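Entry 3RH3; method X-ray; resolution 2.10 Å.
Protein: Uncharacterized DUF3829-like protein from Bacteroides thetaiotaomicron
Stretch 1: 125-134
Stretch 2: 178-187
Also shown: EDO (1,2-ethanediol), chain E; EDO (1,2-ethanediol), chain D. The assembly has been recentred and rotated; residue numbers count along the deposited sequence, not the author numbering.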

# COMPACT_ATOMS: atom_id res chain seq x y z
N ASN A 125 11.01 16.08 -7.95
CA ASN A 125 9.97 15.09 -8.13
C ASN A 125 10.36 13.71 -7.61
O ASN A 125 9.45 13.00 -7.17
CB ASN A 125 9.48 15.04 -9.57
CG ASN A 125 8.31 16.00 -9.74
OD1 ASN A 125 8.10 16.89 -8.91
ND2 ASN A 125 7.43 15.77 -10.71
N TYR A 126 11.69 13.37 -7.55
CA TYR A 126 12.16 12.13 -6.93
C TYR A 126 11.85 12.15 -5.43
O TYR A 126 11.30 11.18 -4.89
CB TYR A 126 13.67 11.93 -7.13
CG TYR A 126 14.13 11.43 -8.47
CD1 TYR A 126 13.46 10.39 -9.12
CD2 TYR A 126 15.31 11.89 -9.04
CE1 TYR A 126 13.92 9.88 -10.33
CE2 TYR A 126 15.80 11.37 -10.23
CZ TYR A 126 15.09 10.38 -10.88
OH TYR A 126 15.56 9.90 -12.07
N LYS A 127 12.19 13.27 -4.75
CA LYS A 127 11.93 13.47 -3.32
C LYS A 127 10.41 13.48 -3.04
O LYS A 127 9.96 12.83 -2.09
CB LYS A 127 12.58 14.77 -2.84
N LEU A 128 9.62 14.16 -3.89
CA LEU A 128 8.17 14.24 -3.71
C LEU A 128 7.48 12.89 -3.88
O LEU A 128 6.53 12.61 -3.14
CB LEU A 128 7.53 15.28 -4.64
CG LEU A 128 7.84 16.75 -4.29
CD1 LEU A 128 7.57 17.64 -5.47
CD2 LEU A 128 7.06 17.22 -3.07
N SER A 129 7.96 12.03 -4.81
CA SER A 129 7.38 10.71 -5.03
C SER A 129 7.53 9.82 -3.79
O SER A 129 6.63 9.04 -3.50
CB SER A 129 8.02 10.04 -6.25
OG SER A 129 9.40 9.80 -6.09
N VAL A 130 8.64 9.96 -3.06
CA VAL A 130 8.90 9.19 -1.84
C VAL A 130 7.97 9.70 -0.74
O VAL A 130 7.32 8.90 -0.07
CB VAL A 130 10.40 9.24 -1.44
CG1 VAL A 130 10.64 8.56 -0.09
CG2 VAL A 130 11.25 8.58 -2.51
N GLU A 131 7.85 11.04 -0.60
CA GLU A 131 6.95 11.70 0.35
C GLU A 131 5.50 11.23 0.14
O GLU A 131 4.85 10.82 1.10
CB GLU A 131 7.04 13.23 0.23
CG GLU A 131 8.33 13.81 0.78
CD GLU A 131 8.31 15.30 1.02
OE1 GLU A 131 7.50 15.76 1.87
OE2 GLU A 131 9.12 16.02 0.39
N LEU A 132 5.05 11.18 -1.13
CA LEU A 132 3.71 10.72 -1.49
C LEU A 132 3.49 9.25 -1.06
O LEU A 132 2.42 8.91 -0.53
CB LEU A 132 3.49 10.88 -3.00
CG LEU A 132 2.08 10.66 -3.53
CD1 LEU A 132 1.15 11.78 -3.13
CD2 LEU A 132 2.09 10.69 -5.02
N SER A 133 4.51 8.42 -1.27
CA SER A 133 4.50 7.01 -0.91
C SER A 133 4.46 6.84 0.62
O SER A 133 3.72 5.98 1.10
CB SER A 133 5.72 6.32 -1.51
OG SER A 133 5.58 4.92 -1.35
N GLU A 134 5.23 7.65 1.36
CA GLU A 134 5.28 7.65 2.82
C GLU A 134 3.93 8.05 3.41
O GLU A 134 3.47 7.37 4.33
CB GLU A 134 6.41 8.57 3.36
CG GLU A 134 7.78 7.92 3.23
CD GLU A 134 9.03 8.74 3.48
OE1 GLU A 134 8.98 9.99 3.36
OE2 GLU A 134 10.08 8.12 3.75
N MSE A 178 5.15 -3.82 -1.21
CA MSE A 178 5.08 -3.34 -2.59
C MSE A 178 5.21 -1.83 -2.63
O MSE A 178 5.93 -1.31 -3.48
CB MSE A 178 3.78 -3.81 -3.27
CG MSE A 178 3.87 -5.30 -3.68
SE MSE A 178 5.12 -5.53 -5.16
CE MSE A 178 3.90 -5.14 -6.55
N ASN A 179 4.60 -1.14 -1.67
CA ASN A 179 4.71 0.31 -1.54
C ASN A 179 6.16 0.74 -1.31
O ASN A 179 6.62 1.69 -1.95
CB ASN A 179 3.81 0.84 -0.42
CG ASN A 179 3.74 2.34 -0.36
OD1 ASN A 179 3.61 3.03 -1.38
ND2 ASN A 179 3.91 2.90 0.80
N LEU A 180 6.88 0.03 -0.44
CA LEU A 180 8.29 0.31 -0.16
C LEU A 180 9.17 0.01 -1.36
O LEU A 180 10.11 0.75 -1.63
CB LEU A 180 8.77 -0.48 1.07
CG LEU A 180 8.17 -0.01 2.41
CD1 LEU A 180 8.28 -1.09 3.49
CD2 LEU A 180 8.76 1.34 2.85
N TYR A 181 8.84 -1.07 -2.10
CA TYR A 181 9.58 -1.43 -3.28
C TYR A 181 9.33 -0.42 -4.42
O TYR A 181 10.30 -0.04 -5.09
CB TYR A 181 9.24 -2.85 -3.73
CG TYR A 181 9.99 -3.23 -4.98
CD1 TYR A 181 11.33 -3.62 -4.92
CD2 TYR A 181 9.40 -3.11 -6.24
CE1 TYR A 181 12.07 -3.82 -6.07
CE2 TYR A 181 10.12 -3.37 -7.40
CZ TYR A 181 11.45 -3.75 -7.31
OH TYR A 181 12.17 -3.95 -8.46
N SER A 182 8.07 -0.02 -4.63
CA SER A 182 7.58 0.85 -5.72
C SER A 182 8.24 2.25 -5.83
O SER A 182 7.85 3.03 -6.69
CB SER A 182 6.07 1.05 -5.57
OG SER A 182 5.70 2.10 -4.68
N ARG A 183 9.15 2.60 -4.94
CA ARG A 183 9.77 3.91 -4.89
C ARG A 183 10.94 3.97 -5.86
O ARG A 183 12.08 3.67 -5.50
CB ARG A 183 10.20 4.26 -3.46
CG ARG A 183 9.03 4.27 -2.49
CD ARG A 183 9.47 4.34 -1.06
NE ARG A 183 8.28 4.30 -0.23
CZ ARG A 183 8.22 4.60 1.06
NH1 ARG A 183 9.32 4.97 1.71
NH2 ARG A 183 7.07 4.54 1.71
N LYS A 184 10.63 4.31 -7.10
CA LYS A 184 11.59 4.49 -8.18
C LYS A 184 12.64 5.50 -7.74
O LYS A 184 12.29 6.53 -7.18
CB LYS A 184 10.83 4.94 -9.43
CG LYS A 184 11.67 5.25 -10.63
CD LYS A 184 10.77 5.33 -11.85
CE LYS A 184 11.47 6.06 -12.97
NZ LYS A 184 12.60 5.28 -13.52
N HIS A 185 13.93 5.14 -7.91
CA HIS A 185 15.11 5.92 -7.52
C HIS A 185 15.35 5.89 -5.99
O HIS A 185 16.27 6.57 -5.52
CB HIS A 185 15.01 7.36 -8.01
CG HIS A 185 16.33 7.99 -8.30
ND1 HIS A 185 17.04 7.68 -9.44
CD2 HIS A 185 17.00 8.95 -7.61
CE1 HIS A 185 18.13 8.45 -9.41
NE2 HIS A 185 18.14 9.23 -8.33
N ALA A 186 14.58 5.09 -5.22
CA ALA A 186 14.71 5.09 -3.76
C ALA A 186 14.11 3.84 -3.10
O ALA A 186 13.55 3.93 -2.02
CB ALA A 186 14.04 6.33 -3.20
N MSE A 187 14.27 2.67 -3.72
CA MSE A 187 13.80 1.39 -3.16
C MSE A 187 14.34 1.23 -1.72
O MSE A 187 15.54 1.31 -1.49
CB MSE A 187 14.26 0.24 -4.05
CG MSE A 187 13.59 -1.06 -3.69
SE MSE A 187 14.71 -2.52 -4.14
CE MSE A 187 16.10 -2.22 -2.76
C1 EDO E . 3.94 6.91 -5.37
O1 EDO E . 4.97 7.85 -5.03
C2 EDO E . 3.06 6.54 -4.17
O2 EDO E . 3.29 5.17 -3.81
C1 EDO D . 15.29 4.19 -11.82
O1 EDO D . 15.19 5.51 -11.26
C2 EDO D . 14.50 3.16 -11.01
O2 EDO D . 15.01 2.88 -9.68
O HOH W 1 9.85 7.23 -5.83

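Residues 125-134 lie wholly within a helix, and the second stretch meets them first as the last part of another helix, 178-181, then as a loop that folds through a type II beta turn from Arg 183 to Ala 186. The CA atoms pair Ser 133 with Asn 179 (6.7 Å), Val 130 with Arg 183 (6.2 Å) and Tyr 126 with His 185 (6.9 Å), so the second stretch runs back along the first helix. The contact is small, 446 Å² over both sides, and its direct hydrogen bonds gather at the Ser 133 end.

Ser 133 is the hub. Its hydroxyl donates to Asn 179 OD1 (OG to OD1, 2.7 Å) and accepts from Arg 183 (NE to Ser 133 OG, 3.0 Å), so one small buried group is used in both senses. The same Asn 179 amide turns its other end to the backbone: ND2 donates to Ser 133 O at 3.1 Å, almost linearly at 173°. Asn 179 thus reads one serine twice, as acceptor for its side chain and donor to its carbonyl. OD1 also receives a weak bond from O2 of the chain E ethanediol, 3.3 Å away, probably a guest from the crystallisation liquor.

The guanidinium presents its edge to Ser 133 OG, which suits an N-H directed in the plane of the group. Farther out, Arg 183 NH1 and Glu 134 OE2 form a long salt bridge at 3.8 Å, where charge attraction supplements the shorter NE bond.

Ser 129 solves a different problem. Its OG donates to Tyr 126 O within its own helix, at 2.6 Å, and so has its proton committed; it then accepts from water 1, also 2.6 Å from OG. That water donates its second hydrogen to Lys 184 O, 2.9 Å from the water oxygen, bridging a gap in which Ser 129 OG and Lys 184 O stand 4.5 Å apart. Ser 182 likewise serves its own stretch, OG donating to Asn 179 O at 2.9 Å.

The turn closes with Ala 186 N donating to Arg 183 O at 2.9 Å, and carries His 185 and Ala 186 to the helix. His 185 stacks face-to-face on Tyr 126, centroids 3.8 Å apart and planes within 2° of parallel, while its CB also sits over the tyrosine face, 3.6 Å from Tyr 126 CD1. The backbone His 185 N is satisfied by O2 of the chain D ethanediol at 3.1 Å. One turn along the helix from Tyr 126, Val 130 CG2 meets Ala 186 CB at 3.7 Å, a purely apolar contact between two short side chains.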